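Long-range contact in uncharacterized protein (Mycolicibacterium smegmatis MC2 155, PDB 6T84), which is required for MmpL3-dependent transport of trehalose monomycolate to the cell wall, and for growth and cell elongation: residues 74-88 against 169-183. Sequence-based numbering, arbitrary orientation.
Sequences IALHRKVGTNVVVDL and VRQFNDLLRVLPPVP
Val169, on the last helix (159-175) of this N-terminal, probably cytoplasmic domain, brings both methyls against strand 71-77: CG1 lies 3.7 Å from Ile74 CG2, while CG2 abuts Leu76 CB. Phe172, farther across the sheet, meets strand 86-90, where Leu88 CD2 approaches its CE1 at 3.9 Å; Leu176 CD1 lies above one ring face, offset toward its rim. The helix thus spans two strands of the antiparallel sheet that are separated by strands 148-153 and 141-144. Asn173 CB meets Leu76 CD2 at 3.9 Å, the two side chains crossing at about a right angle; Asn173 OD1 bonds to Thr149 OG1, and its ND2 shares a water with Lys79 N.

Just beyond, Leu176 O takes a nearly straight bond from Arg78 NH2 (3.1 Å, 178° at the hydrogen). This oxygen lies in the guanidinium plane, yet the donor stands above the carbonyl plane, and Leu179 N arrives from the opposite face. A bend at chi3 (62°) turns the arginine back so that NE also bonds to Val80 O, and Thr82 CG2 sits above one guanidinium face, offset toward its rim. Leu176 CD2 and Leu179 CD1 pack on Val86, and Leu179 CD2 meets Val84 CG1. Pro180 CD touches Val84 CG2 at 3.6 Å, and Pro180 O accepts from Thr82 OG1 (2.7 Å), in the carbonyl plane; that hydroxyl oxygen, anti to its own backbone nitrogen (chi1 -178°), also accepts from Val84 N (3.1 Å) in an ST turn. Val182 N bonds weakly to Gly81 O, with a water bridging the same two atoms, and Pro183 CD sits 3.4 Å from Asn83 ND2.

Apolar packing therefore dominates along the helix, whereas from Leu176 onward it is joined by Arg78 and Thr82 bonds to carbonyl oxygens and by bridging waters.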
loop_
_atom_site.group_PDB
_atom_site.type_symbol
_atom_site.label_atom_id
_atom_site.label_comp_id
_atom_site.label_asym_id
_atom_site.label_seq_id
_atom_site.Cartn_x
_atom_site.Cartn_y
_atom_site.Cartn_z
ATOM N N ILE A 74 0.557 4.912 0.848
ATOM C CA ILE A 74 1.970 4.936 0.485
ATOM C C ILE A 74 2.144 3.932 -0.639
ATOM O O ILE A 74 1.757 2.761 -0.485
ATOM C CB ILE A 74 2.842 4.541 1.697
ATOM C CG1 ILE A 74 2.628 5.525 2.847
ATOM C CG2 ILE A 74 4.330 4.438 1.296
ATOM C CD1 ILE A 74 3.345 5.040 4.183
ATOM N N ALA A 75 2.652 4.400 -1.798
ATOM C CA ALA A 75 2.875 3.544 -2.969
ATOM C C ALA A 75 4.362 3.480 -3.263
ATOM O O ALA A 75 4.993 4.525 -3.444
ATOM C CB ALA A 75 2.174 4.093 -4.208
ATOM N N LEU A 76 4.920 2.265 -3.328
ATOM C CA LEU A 76 6.345 2.058 -3.564
ATOM C C LEU A 76 6.573 1.344 -4.892
ATOM O O LEU A 76 5.940 0.323 -5.169
ATOM C CB LEU A 76 6.948 1.228 -2.436
ATOM C CG LEU A 76 8.433 0.819 -2.568
ATOM C CD1 LEU A 76 9.341 2.050 -2.535
ATOM C CD2 LEU A 76 8.857 -0.187 -1.410
ATOM N N HIS A 77 7.453 1.891 -5.721
ATOM C CA HIS A 77 7.674 1.271 -7.023
ATOM C C HIS A 77 8.423 -0.055 -6.928
ATOM O O HIS A 77 9.390 -0.188 -6.179
ATOM C CB HIS A 77 8.472 2.230 -7.913
ATOM C CG HIS A 77 8.576 1.758 -9.324
ATOM N ND1 HIS A 77 9.737 1.221 -9.864
ATOM C CD2 HIS A 77 7.668 1.783 -10.332
ATOM C CE1 HIS A 77 9.522 0.913 -11.132
ATOM N NE2 HIS A 77 8.278 1.244 -11.443
ATOM N N ARG A 78 7.968 -1.048 -7.701
ATOM C CA ARG A 78 8.594 -2.379 -7.728
ATOM C C ARG A 78 9.635 -2.448 -8.836
ATOM O O ARG A 78 9.435 -1.945 -9.961
ATOM C CB ARG A 78 7.576 -3.455 -8.076
ATOM C CG ARG A 78 6.444 -3.674 -7.099
ATOM C CD ARG A 78 5.425 -4.655 -7.713
ATOM N NE ARG A 78 6.044 -5.962 -7.956
ATOM C CZ ARG A 78 6.111 -6.894 -7.019
ATOM N NH1 ARG A 78 5.577 -6.642 -5.824
ATOM N NH2 ARG A 78 6.699 -8.057 -7.266
ATOM N N LYS A 79 10.719 -3.164 -8.543
ATOM C CA LYS A 79 11.794 -3.268 -9.527
ATOM C C LYS A 79 11.384 -4.134 -10.716
ATOM O O LYS A 79 11.721 -3.818 -11.865
ATOM C CB LYS A 79 13.060 -3.793 -8.855
ATOM C CG LYS A 79 14.277 -3.804 -9.763
ATOM C CD LYS A 79 15.509 -4.306 -9.033
ATOM C CE LYS A 79 16.730 -4.231 -9.926
ATOM N NZ LYS A 79 16.876 -2.862 -10.499
ATOM N N VAL A 80 10.675 -5.232 -10.466
ATOM C CA VAL A 80 10.230 -6.162 -11.496
ATOM C C VAL A 80 8.715 -6.313 -11.402
ATOM O O VAL A 80 8.192 -6.652 -10.338
ATOM C CB VAL A 80 10.924 -7.528 -11.339
ATOM C CG1 VAL A 80 10.570 -8.443 -12.514
ATOM C CG2 VAL A 80 12.445 -7.346 -11.172
ATOM N N GLY A 81 8.012 -6.104 -12.519
ATOM C CA GLY A 81 6.556 -6.208 -12.511
ATOM C C GLY A 81 6.039 -7.633 -12.372
ATOM O O GLY A 81 6.731 -8.628 -12.617
ATOM N N THR A 82 4.774 -7.727 -11.948
ATOM C CA THR A 82 4.083 -9.008 -11.898
ATOM C C THR A 82 2.638 -8.834 -12.319
ATOM O O THR A 82 2.064 -7.769 -12.118
ATOM C CB THR A 82 4.119 -9.600 -10.474
ATOM O OG1 THR A 82 3.473 -10.875 -10.486
ATOM C CG2 THR A 82 3.355 -8.743 -9.398
ATOM N N ASN A 83 2.035 -9.889 -12.875
ATOM C CA ASN A 83 0.599 -9.855 -13.113
ATOM C C ASN A 83 -0.209 -10.428 -11.957
ATOM O O ASN A 83 -1.438 -10.405 -12.020
ATOM C CB ASN A 83 0.202 -10.639 -14.364
ATOM C CG ASN A 83 0.497 -9.898 -15.641
ATOM O OD1 ASN A 83 0.540 -8.663 -15.683
ATOM N ND2 ASN A 83 0.675 -10.661 -16.711
ATOM N N VAL A 84 0.423 -10.953 -10.934
ATOM C CA VAL A 84 -0.328 -11.449 -9.767
ATOM C C VAL A 84 -0.611 -10.286 -8.818
ATOM O O VAL A 84 0.248 -9.415 -8.622
ATOM C CB VAL A 84 0.487 -12.550 -9.053
ATOM C CG1 VAL A 84 -0.210 -13.099 -7.771
ATOM C CG2 VAL A 84 0.763 -13.717 -10.010
ATOM N N VAL A 85 -1.804 -10.272 -8.214
ATOM C CA VAL A 85 -2.164 -9.310 -7.158
ATOM C C VAL A 85 -2.326 -10.077 -5.861
ATOM O O VAL A 85 -3.050 -11.068 -5.826
ATOM C CB VAL A 85 -3.466 -8.558 -7.491
ATOM C CG1 VAL A 85 -3.959 -7.700 -6.286
ATOM C CG2 VAL A 85 -3.239 -7.682 -8.687
ATOM N N VAL A 86 -1.644 -9.631 -4.836
ATOM C CA VAL A 86 -1.897 -10.083 -3.455
ATOM C C VAL A 86 -2.443 -8.897 -2.680
ATOM O O VAL A 86 -1.904 -7.780 -2.783
ATOM C CB VAL A 86 -0.603 -10.624 -2.817
ATOM C CG1 VAL A 86 -0.846 -11.056 -1.314
ATOM C CG2 VAL A 86 -0.056 -11.833 -3.624
ATOM N N ASP A 87 -3.487 -9.138 -1.873
ATOM C CA ASP A 87 -4.112 -8.113 -1.035
ATOM C C ASP A 87 -4.208 -8.719 0.363
ATOM O O ASP A 87 -4.802 -9.790 0.538
ATOM C CB ASP A 87 -5.506 -7.806 -1.613
ATOM C CG ASP A 87 -6.269 -6.738 -0.860
ATOM O OD1 ASP A 87 -6.461 -6.929 0.353
ATOM O OD2 ASP A 87 -6.720 -5.742 -1.495
ATOM N N LEU A 88 -3.591 -8.058 1.311
ATOM C CA LEU A 88 -3.532 -8.490 2.723
ATOM C C LEU A 88 -4.232 -7.394 3.527
ATOM O O LEU A 88 -3.729 -6.269 3.598
ATOM C CB LEU A 88 -2.046 -8.581 3.101
ATOM C CG LEU A 88 -1.671 -8.916 4.544
ATOM C CD1 LEU A 88 -2.147 -10.338 4.866
ATOM C CD2 LEU A 88 -0.144 -8.776 4.789
ATOM N N VAL A 169 5.555 -0.866 4.016
ATOM C CA VAL A 169 5.431 -1.084 2.581
ATOM C C VAL A 169 6.699 -1.704 2.021
ATOM O O VAL A 169 6.636 -2.546 1.120
ATOM C CB VAL A 169 4.976 0.182 1.809
ATOM C CG1 VAL A 169 6.121 1.170 1.677
ATOM C CG2 VAL A 169 4.473 -0.240 0.419
ATOM N N ARG A 170 7.861 -1.298 2.551
ATOM C CA ARG A 170 9.132 -1.895 2.127
ATOM C C ARG A 170 9.175 -3.372 2.479
ATOM O O ARG A 170 9.590 -4.191 1.663
ATOM C CB ARG A 170 10.308 -1.142 2.759
ATOM C CG ARG A 170 10.390 0.372 2.388
ATOM C CD ARG A 170 11.475 1.103 3.231
ATOM N NE ARG A 170 12.799 0.610 2.849
ATOM C CZ ARG A 170 13.930 1.100 3.350
ATOM N NH1 ARG A 170 13.873 2.053 4.278
ATOM N NH2 ARG A 170 15.098 0.643 2.929
ATOM N N GLN A 171 8.745 -3.726 3.684
ATOM C CA GLN A 171 8.766 -5.124 4.084
ATOM C C GLN A 171 7.798 -5.951 3.250
ATOM O O GLN A 171 8.118 -7.081 2.861
ATOM C CB GLN A 171 8.402 -5.191 5.578
ATOM C CG GLN A 171 9.521 -4.688 6.499
ATOM C CD GLN A 171 9.036 -4.361 7.931
ATOM O OE1 GLN A 171 7.846 -4.106 8.143
ATOM N NE2 GLN A 171 9.966 -4.274 8.881
ATOM N N PHE A 172 6.586 -5.446 3.035
ATOM C CA PHE A 172 5.623 -6.176 2.213
ATOM C C PHE A 172 6.128 -6.326 0.781
ATOM O O PHE A 172 6.018 -7.405 0.180
ATOM C CB PHE A 172 4.268 -5.479 2.286
ATOM C CG PHE A 172 3.132 -6.247 1.651
ATOM C CD1 PHE A 172 2.845 -7.553 2.031
ATOM C CD2 PHE A 172 2.311 -5.639 0.712
ATOM C CE1 PHE A 172 1.762 -8.231 1.470
ATOM C CE2 PHE A 172 1.252 -6.305 0.112
ATOM C CZ PHE A 172 0.960 -7.597 0.498
ATOM N N ASN A 173 6.696 -5.270 0.222
ATOM C CA ASN A 173 7.264 -5.359 -1.115
ATOM C C ASN A 173 8.347 -6.421 -1.194
ATOM O O ASN A 173 8.398 -7.206 -2.154
ATOM C CB ASN A 173 7.818 -3.970 -1.460
ATOM C CG ASN A 173 8.340 -3.924 -2.862
ATOM O OD1 ASN A 173 7.592 -4.120 -3.822
ATOM N ND2 ASN A 173 9.630 -3.698 -2.990
ATOM N N ASP A 174 9.216 -6.483 -0.181
ATOM C CA ASP A 174 10.265 -7.511 -0.164
ATOM C C ASP A 174 9.648 -8.911 -0.194
ATOM O O ASP A 174 10.123 -9.795 -0.919
ATOM C CB ASP A 174 11.152 -7.365 1.083
ATOM C CG ASP A 174 12.169 -6.228 0.962
ATOM O OD1 ASP A 174 12.329 -5.683 -0.158
ATOM O OD2 ASP A 174 12.802 -5.870 1.988
ATOM N N LEU A 175 8.564 -9.117 0.544
ATOM C CA LEU A 175 7.953 -10.433 0.612
ATOM C C LEU A 175 7.302 -10.812 -0.708
ATOM O O LEU A 175 7.205 -12.004 -1.020
ATOM C CB LEU A 175 6.931 -10.464 1.753
ATOM C CG LEU A 175 7.476 -10.365 3.181
ATOM C CD1 LEU A 175 6.373 -9.917 4.155
ATOM C CD2 LEU A 175 7.999 -11.747 3.611
ATOM N N LEU A 176 6.879 -9.829 -1.506
ATOM C CA LEU A 176 6.235 -10.076 -2.792
ATOM C C LEU A 176 7.231 -10.125 -3.942
ATOM O O LEU A 176 6.815 -10.283 -5.109
ATOM C CB LEU A 176 5.168 -8.984 -3.101
ATOM C CG LEU A 176 3.990 -8.962 -2.089
ATOM C CD1 LEU A 176 2.994 -7.967 -2.697
ATOM C CD2 LEU A 176 3.376 -10.375 -1.920
ATOM N N ARG A 177 8.534 -10.029 -3.653
ATOM C CA ARG A 177 9.525 -10.140 -4.732
ATOM C C ARG A 177 9.445 -11.480 -5.459
ATOM O O ARG A 177 9.853 -11.562 -6.631
ATOM C CB ARG A 177 10.949 -9.919 -4.211
ATOM C CG ARG A 177 11.351 -8.470 -4.008
ATOM C CD ARG A 177 12.702 -8.368 -3.291
ATOM N NE ARG A 177 13.604 -9.431 -3.728
ATOM C CZ ARG A 177 14.516 -10.004 -2.947
ATOM N NH1 ARG A 177 14.641 -9.613 -1.685
ATOM N NH2 ARG A 177 15.293 -10.972 -3.424
ATOM N N VAL A 178 8.914 -12.522 -4.787
ATOM C CA VAL A 178 8.753 -13.878 -5.342
ATOM C C VAL A 178 7.614 -14.000 -6.347
ATOM O O VAL A 178 7.518 -15.026 -7.030
ATOM C CB VAL A 178 8.655 -14.946 -4.223
ATOM C CG1 VAL A 178 9.872 -14.838 -3.301
ATOM C CG2 VAL A 178 7.360 -14.800 -3.471
ATOM N N LEU A 179 6.766 -12.974 -6.502
ATOM C CA LEU A 179 5.674 -13.079 -7.460
ATOM C C LEU A 179 6.237 -13.156 -8.883
ATOM O O LEU A 179 7.263 -12.517 -9.189
ATOM C CB LEU A 179 4.742 -11.878 -7.337
ATOM C CG LEU A 179 3.951 -11.821 -6.008
ATOM C CD1 LEU A 179 3.042 -10.585 -6.011
ATOM C CD2 LEU A 179 3.235 -13.218 -5.752
ATOM N N PRO A 180 5.594 -13.916 -9.773
ATOM C CA PRO A 180 6.231 -14.225 -11.064
ATOM C C PRO A 180 6.285 -13.000 -11.958
ATOM O O PRO A 180 5.422 -12.113 -11.882
ATOM C CB PRO A 180 5.322 -15.326 -11.654
ATOM C CG PRO A 180 3.989 -15.151 -10.943
ATOM C CD PRO A 180 4.277 -14.564 -9.602
ATOM N N PRO A 181 7.283 -12.911 -12.830
ATOM C CA PRO A 181 7.377 -11.771 -13.754
ATOM C C PRO A 181 6.247 -11.785 -14.774
ATOM O O PRO A 181 5.590 -12.799 -15.009
ATOM C CB PRO A 181 8.730 -11.979 -14.445
ATOM C CG PRO A 181 9.433 -13.092 -13.666
ATOM C CD PRO A 181 8.357 -13.901 -13.010
ATOM N N VAL A 182 6.007 -10.623 -15.373
ATOM C CA VAL A 182 5.001 -10.541 -16.441
ATOM C C VAL A 182 5.478 -11.363 -17.631
ATOM O O VAL A 182 6.619 -11.174 -18.087
ATOM C CB VAL A 182 4.793 -9.091 -16.843
ATOM C CG1 VAL A 182 3.779 -8.984 -17.963
ATOM C CG2 VAL A 182 4.330 -8.316 -15.627
ATOM N N PRO A 183 4.663 -12.274 -18.164
ATOM C CA PRO A 183 5.105 -13.055 -19.329
ATOM C C PRO A 183 5.379 -12.172 -20.541
ATOM O O PRO A 183 4.733 -11.142 -20.759
ATOM C CB PRO A 183 3.927 -14.001 -19.590
ATOM C CG PRO A 183 2.746 -13.305 -18.996
ATOM C CD PRO A 183 3.276 -12.586 -17.782
HETATM O O HOH W 1 11.431 -3.754 -5.681
HETATM O O HOH W 2 7.823 -10.191 -10.761
HETATM O O HOH W 3 8.083 -8.549 -15.072
HETATM O O HOH W 4 2.905 -12.355 -13.628
#